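Local coordinates for protein dehydrogenase (Chromobacterium violaceum, PDB 3Q2I) that probably oxidises the sugar of UDP-N-acetylglucosaminuronic acid with NAD as cofactor, a step toward the bacterial sugar 2,3-diacetamido-2,3-dideoxy-D-mannuronic acid, at residues I42-I47 against E57-R62; V161-T166 against N190-Y195; S208-T213 against G345-L350. All coordinates share one frame; numbering follows the deposited sequence.

Contact 1: residues I42-I47 against E57-R62; sequences IDVCDI and ERTGAR. With NAI (1,4-dihydronicotinamide adenine dinucleotide), chain B.
Asp43 and Arg62 run side by side across a parallel bridge of the Rossmann fold, where the beta-alpha-beta unit formed by strand 39-45, helix 49-59 and strand 62-64 closes. Their flat ends are nearly parallel, the planes 10° apart, but offset from one another, and they form no salt bridge: Asp43 OD1 meets the aliphatic part of the arginine, 3.5 Å from Arg62 CD. The carboxylate is engaged by Thr74 and His64. Two backbone bonds flank Asp43 and set this pairing: Arg62 N donates to Ile42 O from above the carbonyl plane, whereas Val44 N reaches Arg62 O at 2.7 Å, nearly in line with its C=O bond.

Val44 CG1, anti to the carbonyl carbon (chi1 -69°), rests 3.9 Å from Ala61 CB, and the valine packs also on Leu52 and Val56. Ala61 follows the helix exit at Gly60, whose phi is positive; Thr59 OG1 accepts from Ala61 N in an ST turn and also hydrogen-bonds Ala55 O. Just past the strand, Asp46 marks the site where such dehydrogenases hold the adenosine ribose of NAD. Its carboxylate takes both hydroxyls, NAI O2B on Asp46 OD1 at 2.7 Å and NAI O3B on Asp46 OD2 at 2.5 Å.

Contact 2: residues V161-T166 against N190-Y195; sequences VNVFWT and NQASHY. With HP7 ((2S,3S,4R,5R,6R)-5-acetamido-6-[[[(2R,3S,4R,5R)-5-(2,4-dioxopyrimidin-1-yl)-3,4-dihydroxy-oxolan-2-yl]methoxy-hydroxy-phosphoryl]oxy-hydroxy-phosphoryl]oxy-3,4-dihydroxy-oxane-2-carboxylic acid), chain C.
A buried apolar contact joins strand 156-164 of the C-terminal alpha/beta domain to the start of helix 193-203, and continues into the wall of the UDP-sugar pocket. No hydrogen bond crosses between the segments; the join rests mainly on side chains gathered round a tyrosine ring, with Ala192 CB also against Val163 CG2. Val163 CG2 lies over one face of Tyr195, 3.7 Å from the ring centroid and 21° off its normal, a CH-pi contact. The valine is turned with CG1 anti to the backbone N (chi1 -178°), which sends its two methyls to different rings: CG2 to Tyr195, and CG1 over the centre of the Trp165 ring, 3.4 Å above its plane. Val161 CG1 adds to the tyrosine's cover at Tyr195 CB.

Trp165 and Tyr195 approach from opposite directions, their planes 87° apart, with Trp165 CZ2 3.7 Å from Tyr195 CE2. Trp165 CH2 brings the ring edge to the acetamido oxygen HP7 O7' at 3.3 Å, while Val269 O holds Trp165 NE1. Asn190 OD1 accepts from the sugar hydroxyl HP7 O4' at 2.6 Å, and His194 NE2 binds the nicotinamide amide oxygen of the cofactor, so segment 190-195 reaches both ligands. Met240 of strand 237-243, the neighbour of strand 156-164 in the mixed sheet, touches Val161, Ala192 and Tyr195, packing against both the strand and helix 193-203.

Contact 3: residues S208-T213 against G345-L350; sequences SVQAYT and GRRVSL. With NA (sodium ion), chain E.
Gln210 OE1 accepts two bonds from one guanidinium group: Arg347 NH2 at 2.7 Å and Arg347 NE at 2.8 Å. The grip is side-on, with the oxygen at the guanidinium edge, 5° out of its plane; both nitrogens come from the same face of the amide, whose plane is turned 38° from the guanidinium. The two side chains lie alongside each other and point the same way. Gln210 is extended beyond CG, while Arg347 bends at its third torsion (chi3 -74°) to lay NE and NH2 against one atom. Gln210 NE2 makes a weak bond to Ala211 O of the third subunit.

In the backbone beside it, Val209 and Val348 form a hydrogen-bonded antiparallel pair, with Val209 N to Val348 O at 3.0 Å and Val348 N to Val209 O at 2.9 Å. Ser208 and Ser349 make the adjoining non-hydrogen-bonded pair, Ser349 OG resting 3.4 Å from Ser208 CB; Ser208 OG bonds Tyr212 OH of the third subunit. At the other end of segment 208-213, Thr213 gives the sodium ion its carbonyl oxygen and OG1, and four waters complete six ligands. Short strand 348-349 adds an antiparallel edge to the mixed sheet of the C-terminal domain, where the sheet meets another subunit.

How the contacts relate
The three contacts come in series along the chain and illustrate how a two-domain dehydrogenase divides its labour. Contact 1 belongs to the parallel sheet of the Rossmann fold; contacts 2 and 3 both reach the mixed sheet of the C-terminal domain. Centres of contacts 1 and 2 are 32 Å apart and their nearest atoms about 16 Å; the extended cofactor bridges this gap, with its adenosine end at contact 1 and its nicotinamide at contact 2, beside the UDP-sugar. Contact 3 lies 18 Å from contact 2, centre to centre, and 43 Å from contact 1, across the middle of the chain. Helix 193-203 leads into strand 206-214, linking contacts 2 and 3, both of which touch the third subunit.

Contact 1: residues I42-I47 against E57-R62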
loop_
_atom_site.group_PDB
_atom_site.type_symbol
_atom_site.label_atom_id
_atom_site.label_comp_id
_atom_site.label_asym_id
_atom_site.label_seq_id
_atom_site.Cartn_x
_atom_site.Cartn_y
_atom_site.Cartn_z
ATOM N N ILE A 42 -18.786 42.781 -29.122
ATOM C CA ILE A 42 -18.067 43.983 -29.505
ATOM C C ILE A 42 -16.583 43.784 -29.788
ATOM O O ILE A 42 -15.934 44.668 -30.346
ATOM C CB ILE A 42 -18.258 45.120 -28.460
ATOM C CG1 ILE A 42 -17.941 44.589 -27.053
ATOM C CG2 ILE A 42 -19.722 45.554 -28.419
ATOM C CD1 ILE A 42 -17.537 45.668 -26.048
ATOM N N ASP A 43 -16.014 42.633 -29.394
ATOM C CA ASP A 43 -14.592 42.439 -29.577
ATOM C C ASP A 43 -14.323 40.931 -29.706
ATOM O O ASP A 43 -14.979 40.154 -29.011
ATOM C CB ASP A 43 -13.845 42.952 -28.347
ATOM C CG ASP A 43 -13.894 44.455 -28.235
ATOM O OD1 ASP A 43 -13.074 45.108 -28.930
ATOM O OD2 ASP A 43 -14.748 44.953 -27.472
ATOM N N VAL A 44 -13.453 40.557 -30.638
ATOM C CA VAL A 44 -13.099 39.145 -30.848
ATOM C C VAL A 44 -11.589 39.049 -30.921
ATOM O O VAL A 44 -10.875 40.004 -31.272
ATOM C CB VAL A 44 -13.763 38.481 -32.074
ATOM C CG1 VAL A 44 -15.237 38.306 -31.876
ATOM C CG2 VAL A 44 -13.427 39.246 -33.392
ATOM N N CYS A 45 -11.057 37.877 -30.532
ATOM C CA CYS A 45 -9.621 37.715 -30.447
ATOM C C CYS A 45 -9.246 36.315 -30.946
ATOM O O CYS A 45 -9.904 35.332 -30.583
ATOM C CB CYS A 45 -9.155 37.840 -28.990
ATOM S SG CYS A 45 -7.415 37.446 -28.774
ATOM N N ASP A 46 -8.221 36.255 -31.794
ATOM C CA ASP A 46 -7.610 34.990 -32.219
ATOM C C ASP A 46 -6.160 35.179 -32.628
ATOM O O ASP A 46 -5.795 36.213 -33.233
ATOM C CB ASP A 46 -8.450 34.266 -33.284
ATOM C CG ASP A 46 -8.167 32.765 -33.332
ATOM O OD1 ASP A 46 -6.976 32.410 -33.478
ATOM O OD2 ASP A 46 -9.116 31.969 -33.202
ATOM N N ILE A 47 -5.282 34.246 -32.252
ATOM C CA ILE A 47 -3.877 34.400 -32.630
ATOM C C ILE A 47 -3.646 34.015 -34.102
ATOM O O ILE A 47 -2.529 34.169 -34.615
ATOM C CB ILE A 47 -2.924 33.580 -31.712
ATOM C CG1 ILE A 47 -3.280 32.089 -31.774
ATOM C CG2 ILE A 47 -2.901 34.158 -30.309
ATOM C CD1 ILE A 47 -2.220 31.194 -31.102
ATOM N N GLU A 57 -15.454 39.728 -39.835
ATOM C CA GLU A 57 -16.328 39.972 -40.964
ATOM C C GLU A 57 -17.737 39.438 -40.731
ATOM O O GLU A 57 -18.719 40.119 -41.024
ATOM C CB GLU A 57 -15.628 39.515 -42.248
ATOM C CG GLU A 57 -14.247 40.186 -42.335
ATOM C CD GLU A 57 -13.384 39.741 -43.511
ATOM O OE1 GLU A 57 -13.422 38.532 -43.859
ATOM O OE2 GLU A 57 -12.639 40.605 -44.057
ATOM N N ARG A 58 -17.865 38.291 -40.064
ATOM C CA ARG A 58 -19.186 37.782 -39.740
ATOM C C ARG A 58 -19.939 38.628 -38.696
ATOM O O ARG A 58 -21.161 38.764 -38.776
ATOM C CB ARG A 58 -19.133 36.330 -39.246
ATOM C CG ARG A 58 -20.513 35.696 -39.124
ATOM C CD ARG A 58 -20.533 34.551 -38.122
ATOM N NE ARG A 58 -21.823 34.350 -37.461
ATOM C CZ ARG A 58 -22.342 33.145 -37.225
ATOM N NH1 ARG A 58 -23.511 33.012 -36.613
ATOM N NH2 ARG A 58 -21.703 32.066 -37.651
ATOM N N THR A 59 -19.242 39.105 -37.670
ATOM C CA THR A 59 -19.929 39.568 -36.453
ATOM C C THR A 59 -19.904 41.090 -36.362
ATOM O O THR A 59 -20.706 41.664 -35.628
ATOM C CB THR A 59 -19.181 39.054 -35.195
ATOM O OG1 THR A 59 -17.863 39.594 -35.180
ATOM C CG2 THR A 59 -19.146 37.533 -35.184
ATOM N N GLY A 60 -18.972 41.723 -37.069
ATOM C CA GLY A 60 -18.805 43.178 -37.011
ATOM C C GLY A 60 -17.989 43.672 -35.824
ATOM O O GLY A 60 -17.690 44.862 -35.700
ATOM N N ALA A 61 -17.653 42.767 -34.904
ATOM C CA ALA A 61 -16.876 43.113 -33.723
ATOM C C ALA A 61 -15.497 43.613 -34.111
ATOM O O ALA A 61 -15.019 43.231 -35.172
ATOM C CB ALA A 61 -16.711 41.830 -32.870
ATOM N N ARG A 62 -14.837 44.399 -33.256
ATOM C CA ARG A 62 -13.425 44.687 -33.447
ATOM C C ARG A 62 -12.571 43.456 -33.197
ATOM O O ARG A 62 -12.887 42.669 -32.288
ATOM C CB ARG A 62 -12.900 45.755 -32.499
ATOM C CG ARG A 62 -13.702 47.054 -32.465
ATOM C CD ARG A 62 -13.377 47.815 -31.186
ATOM N NE ARG A 62 -13.486 49.257 -31.371
ATOM C CZ ARG A 62 -14.373 50.030 -30.750
ATOM N NH1 ARG A 62 -15.237 49.490 -29.895
ATOM N NH2 ARG A 62 -14.386 51.338 -30.994
HETATM P PA NAI B . -10.767 25.043 -32.287
HETATM O O1A NAI B . -9.417 24.471 -32.439
HETATM O O2A NAI B . -11.795 24.953 -33.500
HETATM O O5B NAI B . -10.755 26.564 -31.862
HETATM C C5B NAI B . -9.447 26.986 -31.596
HETATM C C4B NAI B . -9.435 28.508 -31.583
HETATM O O4B NAI B . -8.672 29.091 -30.512
HETATM C C3B NAI B . -8.598 28.625 -32.858
HETATM O O3B NAI B . -9.219 29.521 -33.791
HETATM C C2B NAI B . -7.183 28.978 -32.370
HETATM O O2B NAI B . -6.408 29.728 -33.298
HETATM C C1B NAI B . -7.588 29.825 -31.140
HETATM N N9A NAI B . -6.506 30.058 -30.212
HETATM C C8A NAI B . -5.600 29.131 -29.755
HETATM N N7A NAI B . -4.827 29.705 -28.876
HETATM C C5A NAI B . -5.243 30.995 -28.638
HETATM C C6A NAI B . -4.800 32.067 -27.836
HETATM N N6A NAI B . -3.732 31.947 -26.973
HETATM N N1A NAI B . -5.453 33.239 -27.915
HETATM C C2A NAI B . -6.468 33.371 -28.744
HETATM N N3A NAI B . -6.940 32.410 -29.535
HETATM C C4A NAI B . -6.315 31.214 -29.513
HETATM O O3 NAI B . -11.458 24.326 -31.044
HETATM P PN NAI B . -12.958 24.247 -30.676
HETATM O O1N NAI B . -13.553 22.935 -31.104
HETATM O O2N NAI B . -13.787 25.504 -31.032
HETATM O O5D NAI B . -13.008 23.950 -29.076
HETATM C C5D NAI B . -12.874 25.169 -28.384
HETATM C C4D NAI B . -13.236 25.010 -26.910
HETATM O O4D NAI B . -14.647 24.740 -26.904
HETATM C C3D NAI B . -12.627 23.755 -26.222
HETATM O O3D NAI B . -12.454 24.100 -24.846
HETATM C C2D NAI B . -13.744 22.709 -26.319
HETATM O O2D NAI B . -13.729 21.796 -25.225
HETATM C C1D NAI B . -15.046 23.559 -26.233
HETATM N N1N NAI B . -16.179 22.929 -26.871
HETATM C C2N NAI B . -17.316 22.831 -26.215
HETATM C C3N NAI B . -18.430 22.167 -26.743
HETATM C C7N NAI B . -19.712 22.094 -26.007
HETATM O O7N NAI B . -20.559 21.232 -26.149
HETATM N N7N NAI B . -20.014 23.047 -25.076
HETATM C C4N NAI B . -18.256 21.513 -27.980
HETATM C C5N NAI B . -17.080 21.736 -28.674
HETATM C C6N NAI B . -16.045 22.434 -28.107
#

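Contact 2: residues V161-T166 against N190-Y195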
loop_
_atom_site.group_PDB
_atom_site.type_symbol
_atom_site.label_atom_id
_atom_site.label_comp_id
_atom_site.label_asym_id
_atom_site.label_seq_id
_atom_site.Cartn_x
_atom_site.Cartn_y
_atom_site.Cartn_z
ATOM N N VAL A 161 -24.270 4.667 -17.661
ATOM C CA VAL A 161 -24.152 5.655 -18.750
ATOM C C VAL A 161 -23.269 5.054 -19.862
ATOM O O VAL A 161 -22.149 4.601 -19.594
ATOM C CB VAL A 161 -23.529 6.952 -18.238
ATOM C CG1 VAL A 161 -23.272 7.956 -19.370
ATOM C CG2 VAL A 161 -24.435 7.569 -17.186
ATOM N N ASN A 162 -23.673 5.128 -21.132
ATOM C CA ASN A 162 -22.862 4.657 -22.253
ATOM C C ASN A 162 -22.719 5.779 -23.245
ATOM O O ASN A 162 -23.695 6.453 -23.579
ATOM C CB ASN A 162 -23.493 3.496 -23.023
ATOM C CG ASN A 162 -23.606 2.244 -22.183
ATOM O OD1 ASN A 162 -22.740 1.929 -21.378
ATOM N ND2 ASN A 162 -24.634 1.454 -22.462
ATOM N N VAL A 163 -21.510 6.022 -23.680
ATOM C CA VAL A 163 -21.239 6.970 -24.796
ATOM C C VAL A 163 -20.399 6.183 -25.777
ATOM O O VAL A 163 -19.172 6.053 -25.612
ATOM C CB VAL A 163 -20.545 8.248 -24.330
ATOM C CG1 VAL A 163 -20.338 9.216 -25.554
ATOM C CG2 VAL A 163 -21.458 8.937 -23.268
ATOM N N PHE A 164 -21.084 5.684 -26.815
ATOM C CA PHE A 164 -20.421 4.831 -27.823
ATOM C C PHE A 164 -20.431 5.637 -29.133
ATOM O O PHE A 164 -21.414 5.613 -29.867
ATOM C CB PHE A 164 -21.160 3.512 -27.996
ATOM C CG PHE A 164 -21.262 2.670 -26.720
ATOM C CD1 PHE A 164 -20.238 2.713 -25.762
ATOM C CD2 PHE A 164 -22.306 1.791 -26.511
ATOM C CE1 PHE A 164 -20.301 1.923 -24.611
ATOM C CE2 PHE A 164 -22.358 0.995 -25.358
ATOM C CZ PHE A 164 -21.314 1.037 -24.432
ATOM N N TRP A 165 -19.373 6.397 -29.339
ATOM C CA TRP A 165 -19.305 7.371 -30.415
ATOM C C TRP A 165 -18.110 7.108 -31.320
ATOM O O TRP A 165 -17.329 6.152 -31.145
ATOM C CB TRP A 165 -19.200 8.774 -29.797
ATOM C CG TRP A 165 -20.508 9.339 -29.273
ATOM C CD1 TRP A 165 -21.780 8.787 -29.273
ATOM C CD2 TRP A 165 -20.637 10.634 -28.695
ATOM N NE1 TRP A 165 -22.673 9.669 -28.705
ATOM C CE2 TRP A 165 -21.986 10.798 -28.320
ATOM C CE3 TRP A 165 -19.715 11.650 -28.388
ATOM C CZ2 TRP A 165 -22.445 11.971 -27.699
ATOM C CZ3 TRP A 165 -20.172 12.821 -27.779
ATOM C CH2 TRP A 165 -21.540 12.969 -27.435
ATOM N N THR A 166 -17.923 7.986 -32.308
ATOM C CA THR A 166 -16.888 7.736 -33.282
ATOM C C THR A 166 -16.102 8.979 -33.593
ATOM O O THR A 166 -16.711 9.978 -33.977
ATOM C CB THR A 166 -17.511 7.269 -34.625
ATOM O OG1 THR A 166 -18.375 6.164 -34.380
ATOM C CG2 THR A 166 -16.404 6.929 -35.596
ATOM N N ASN A 190 -13.092 15.421 -22.699
ATOM C CA ASN A 190 -13.610 16.157 -23.874
ATOM C C ASN A 190 -14.941 15.536 -24.307
ATOM O O ASN A 190 -16.004 16.022 -23.915
ATOM C CB ASN A 190 -12.616 16.176 -25.036
ATOM C CG ASN A 190 -13.214 16.909 -26.248
ATOM O OD1 ASN A 190 -14.422 16.913 -26.394
ATOM N ND2 ASN A 190 -12.406 17.608 -27.019
ATOM N N GLN A 191 -14.907 14.408 -25.006
ATOM C CA GLN A 191 -16.089 14.046 -25.815
ATOM C C GLN A 191 -17.337 13.750 -25.018
ATOM O O GLN A 191 -18.440 14.252 -25.302
ATOM C CB GLN A 191 -15.766 12.937 -26.828
ATOM C CG GLN A 191 -14.800 13.406 -27.921
ATOM C CD GLN A 191 -13.344 13.305 -27.497
ATOM O OE1 GLN A 191 -12.951 12.466 -26.667
ATOM N NE2 GLN A 191 -12.522 14.167 -28.044
ATOM N N ALA A 192 -17.169 12.986 -23.941
ATOM C CA ALA A 192 -18.303 12.611 -23.122
ATOM C C ALA A 192 -18.535 13.491 -21.883
ATOM O O ALA A 192 -19.226 13.067 -20.950
ATOM C CB ALA A 192 -18.139 11.126 -22.722
ATOM N N SER A 193 -17.926 14.680 -21.805
ATOM C CA SER A 193 -17.993 15.458 -20.588
ATOM C C SER A 193 -19.414 15.844 -20.176
ATOM O O SER A 193 -19.664 15.978 -18.992
ATOM C CB SER A 193 -17.066 16.678 -20.611
ATOM O OG SER A 193 -17.451 17.456 -21.717
ATOM N N HIS A 194 -20.316 16.001 -21.131
ATOM C CA HIS A 194 -21.707 16.345 -20.787
ATOM C C HIS A 194 -22.444 15.171 -20.149
ATOM O O HIS A 194 -23.535 15.332 -19.613
ATOM C CB HIS A 194 -22.486 16.859 -22.026
ATOM C CG HIS A 194 -21.990 18.159 -22.595
ATOM N ND1 HIS A 194 -22.083 19.352 -21.916
ATOM C CD2 HIS A 194 -21.526 18.475 -23.827
ATOM C CE1 HIS A 194 -21.601 20.333 -22.663
ATOM N NE2 HIS A 194 -21.260 19.827 -23.834
ATOM N N TYR A 195 -21.884 13.963 -20.291
ATOM C CA TYR A 195 -22.439 12.772 -19.666
ATOM C C TYR A 195 -21.794 12.540 -18.301
ATOM O O TYR A 195 -22.486 12.157 -17.361
ATOM C CB TYR A 195 -22.265 11.549 -20.581
ATOM C CG TYR A 195 -23.045 11.667 -21.876
ATOM C CD1 TYR A 195 -24.227 10.956 -22.089
ATOM C CD2 TYR A 195 -22.565 12.463 -22.904
ATOM C CE1 TYR A 195 -24.929 11.091 -23.275
ATOM C CE2 TYR A 195 -23.286 12.615 -24.105
ATOM C CZ TYR A 195 -24.468 11.923 -24.256
ATOM O OH TYR A 195 -25.209 12.107 -25.434
HETATM N N1 HP7 C . -17.874 12.304 -35.883
HETATM C C2 HP7 C . -17.652 11.192 -36.582
HETATM O O2 HP7 C . -16.560 11.057 -37.194
HETATM N N3 HP7 C . -18.576 10.232 -36.678
HETATM C C4 HP7 C . -19.755 10.365 -36.055
HETATM O O4 HP7 C . -20.607 9.460 -36.229
HETATM C C5 HP7 C . -20.019 11.512 -35.302
HETATM C C6 HP7 C . -19.036 12.492 -35.241
HETATM P PA HP7 C . -20.326 16.245 -33.649
HETATM P PB HP7 C . -20.789 17.931 -31.440
HETATM O "O'P" HP7 C . -16.082 15.621 -30.085
HETATM O "O'Q" HP7 C . -15.346 17.695 -30.003
HETATM C "C1'" HP7 C . -19.913 16.616 -29.348
HETATM O O1A HP7 C . -21.411 15.192 -33.485
HETATM O O1B HP7 C . -22.143 17.276 -31.304
HETATM C C1C HP7 C . -16.790 13.289 -35.773
HETATM C "C2'" HP7 C . -20.095 16.809 -27.832
HETATM N "N2'" HP7 C . -21.379 17.450 -27.542
HETATM O O2A HP7 C . -20.463 17.391 -34.615
HETATM O O2B HP7 C . -20.612 19.357 -31.921
HETATM C C2C HP7 C . -16.800 14.327 -36.887
HETATM O O2C HP7 C . -15.419 14.528 -37.207
HETATM C "C3'" HP7 C . -18.969 17.655 -27.252
HETATM O "O3'" HP7 C . -19.050 17.496 -25.816
HETATM O O3A HP7 C . -19.881 16.883 -32.245
HETATM O O3B HP7 C . -20.074 17.896 -29.973
HETATM C C3C HP7 C . -17.301 15.580 -36.190
HETATM O O3C HP7 C . -16.749 16.753 -36.788
HETATM C "C4'" HP7 C . -17.595 17.154 -27.724
HETATM O "O4'" HP7 C . -16.535 18.021 -27.335
HETATM C C4C HP7 C . -16.810 15.436 -34.752
HETATM O O4C HP7 C . -17.009 14.027 -34.568
HETATM C "C5'" HP7 C . -17.615 17.199 -29.265
HETATM O "O5'" HP7 C . -18.573 16.215 -29.645
HETATM C C5C HP7 C . -17.732 16.173 -33.806
HETATM O O5C HP7 C . -18.959 15.471 -33.965
HETATM C "C6'" HP7 C . -16.262 16.835 -29.826
HETATM C "C7'" HP7 C . -22.371 16.962 -26.800
HETATM O "O7'" HP7 C . -22.344 15.922 -26.128
HETATM C "C8'" HP7 C . -23.633 17.793 -26.788
#

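Contact 3: residues S208-T213 against G345-L350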
loop_
_atom_site.group_PDB
_atom_site.type_symbol
_atom_site.label_atom_id
_atom_site.label_comp_id
_atom_site.label_asym_id
_atom_site.label_seq_id
_atom_site.Cartn_x
_atom_site.Cartn_y
_atom_site.Cartn_z
ATOM N N SER A 208 -16.728 7.593 -4.499
ATOM C CA SER A 208 -15.424 7.144 -5.043
ATOM C C SER A 208 -15.640 6.598 -6.456
ATOM O O SER A 208 -16.800 6.284 -6.835
ATOM C CB SER A 208 -14.735 6.131 -4.119
ATOM O OG SER A 208 -15.483 4.902 -4.051
ATOM N N VAL A 209 -14.533 6.491 -7.187
ATOM C CA VAL A 209 -14.565 5.860 -8.500
ATOM C C VAL A 209 -13.408 4.887 -8.621
ATOM O O VAL A 209 -12.369 5.024 -7.962
ATOM C CB VAL A 209 -14.459 6.932 -9.621
ATOM C CG1 VAL A 209 -15.634 7.914 -9.542
ATOM C CG2 VAL A 209 -13.111 7.669 -9.554
ATOM N N GLN A 210 -13.559 3.950 -9.585
ATOM C CA GLN A 210 -12.468 3.042 -9.992
ATOM C C GLN A 210 -12.489 2.988 -11.516
ATOM O O GLN A 210 -13.521 2.626 -12.083
ATOM C CB GLN A 210 -12.775 1.616 -9.508
ATOM C CG GLN A 210 -12.844 1.552 -8.012
ATOM C CD GLN A 210 -13.574 0.304 -7.487
ATOM O OE1 GLN A 210 -13.397 -0.080 -6.341
ATOM N NE2 GLN A 210 -14.405 -0.313 -8.326
ATOM N N ALA A 211 -11.405 3.347 -12.189
ATOM C CA ALA A 211 -11.450 3.557 -13.636
ATOM C C ALA A 211 -10.355 2.795 -14.377
ATOM O O ALA A 211 -9.314 2.478 -13.785
ATOM C CB ALA A 211 -11.469 5.040 -13.998
ATOM N N TYR A 212 -10.636 2.438 -15.646
ATOM C CA TYR A 212 -9.608 1.993 -16.579
ATOM C C TYR A 212 -9.773 2.896 -17.813
ATOM O O TYR A 212 -10.895 3.196 -18.211
ATOM C CB TYR A 212 -9.807 0.559 -17.107
ATOM C CG TYR A 212 -9.638 -0.551 -16.105
ATOM C CD1 TYR A 212 -8.378 -1.053 -15.840
ATOM C CD2 TYR A 212 -10.749 -1.190 -15.576
ATOM C CE1 TYR A 212 -8.225 -2.064 -14.906
ATOM C CE2 TYR A 212 -10.600 -2.248 -14.677
ATOM C CZ TYR A 212 -9.339 -2.704 -14.411
ATOM O OH TYR A 212 -9.146 -3.709 -13.478
ATOM N N THR A 213 -8.641 3.348 -18.337
ATOM C CA THR A 213 -8.702 3.976 -19.658
ATOM C C THR A 213 -7.551 3.508 -20.532
ATOM O O THR A 213 -6.584 2.931 -20.059
ATOM C CB THR A 213 -8.575 5.501 -19.532
ATOM O OG1 THR A 213 -7.294 5.859 -19.043
ATOM C CG2 THR A 213 -9.665 6.138 -18.689
ATOM N N GLY A 345 -4.323 2.834 -11.101
ATOM C CA GLY A 345 -4.968 1.519 -10.819
ATOM C C GLY A 345 -5.481 1.381 -9.404
ATOM O O GLY A 345 -5.323 0.337 -8.738
ATOM N N ARG A 346 -6.097 2.437 -8.895
ATOM C CA ARG A 346 -6.602 2.410 -7.511
ATOM C C ARG A 346 -7.928 3.170 -7.406
ATOM O O ARG A 346 -8.212 4.058 -8.228
ATOM C CB ARG A 346 -5.625 3.066 -6.545
ATOM C CG ARG A 346 -5.386 4.528 -6.816
ATOM C CD ARG A 346 -4.311 5.199 -5.939
ATOM N NE ARG A 346 -3.937 6.471 -6.561
ATOM C CZ ARG A 346 -4.352 7.669 -6.150
ATOM N NH1 ARG A 346 -5.135 7.732 -5.085
ATOM N NH2 ARG A 346 -3.999 8.775 -6.809
ATOM N N ARG A 347 -8.716 2.798 -6.398
ATOM C CA ARG A 347 -9.947 3.516 -6.078
ATOM C C ARG A 347 -9.560 4.894 -5.606
ATOM O O ARG A 347 -8.662 5.071 -4.800
ATOM C CB ARG A 347 -10.675 2.751 -4.947
ATOM C CG ARG A 347 -12.027 3.356 -4.508
ATOM C CD ARG A 347 -12.703 2.552 -3.353
ATOM N NE ARG A 347 -13.237 1.299 -3.928
ATOM C CZ ARG A 347 -13.988 0.379 -3.292
ATOM N NH1 ARG A 347 -14.407 0.552 -2.049
ATOM N NH2 ARG A 347 -14.410 -0.724 -3.923
ATOM N N VAL A 348 -10.275 5.908 -6.125
ATOM C CA VAL A 348 -9.976 7.296 -5.678
ATOM C C VAL A 348 -11.243 7.867 -5.073
ATOM O O VAL A 348 -12.330 7.818 -5.697
ATOM C CB VAL A 348 -9.550 8.180 -6.881
ATOM C CG1 VAL A 348 -9.446 9.622 -6.412
ATOM C CG2 VAL A 348 -8.192 7.738 -7.367
ATOM N N SER A 349 -11.120 8.367 -3.829
ATOM C CA SER A 349 -12.301 8.854 -3.113
ATOM C C SER A 349 -12.335 10.379 -3.027
ATOM O O SER A 349 -11.330 11.068 -3.195
ATOM C CB SER A 349 -12.357 8.282 -1.692
ATOM O OG SER A 349 -12.396 6.857 -1.800
ATOM N N LEU A 350 -13.559 10.886 -2.851
ATOM C CA LEU A 350 -13.854 12.331 -2.871
ATOM C C LEU A 350 -14.254 12.777 -1.464
ATOM O O LEU A 350 -14.698 11.996 -0.643
ATOM C CB LEU A 350 -15.028 12.604 -3.794
ATOM C CG LEU A 350 -14.761 12.254 -5.259
ATOM C CD1 LEU A 350 -15.921 12.674 -6.057
ATOM C CD2 LEU A 350 -13.486 12.884 -5.833
HETATM NA NA NA E . -5.215 4.437 -18.739
HETATM O O HOH W 1 -6.188 2.554 -16.789
HETATM O O HOH W 2 -3.677 3.195 -18.456
HETATM O O HOH W 3 -4.154 6.454 -17.669
HETATM O O HOH W 4 -4.745 5.854 -20.558
#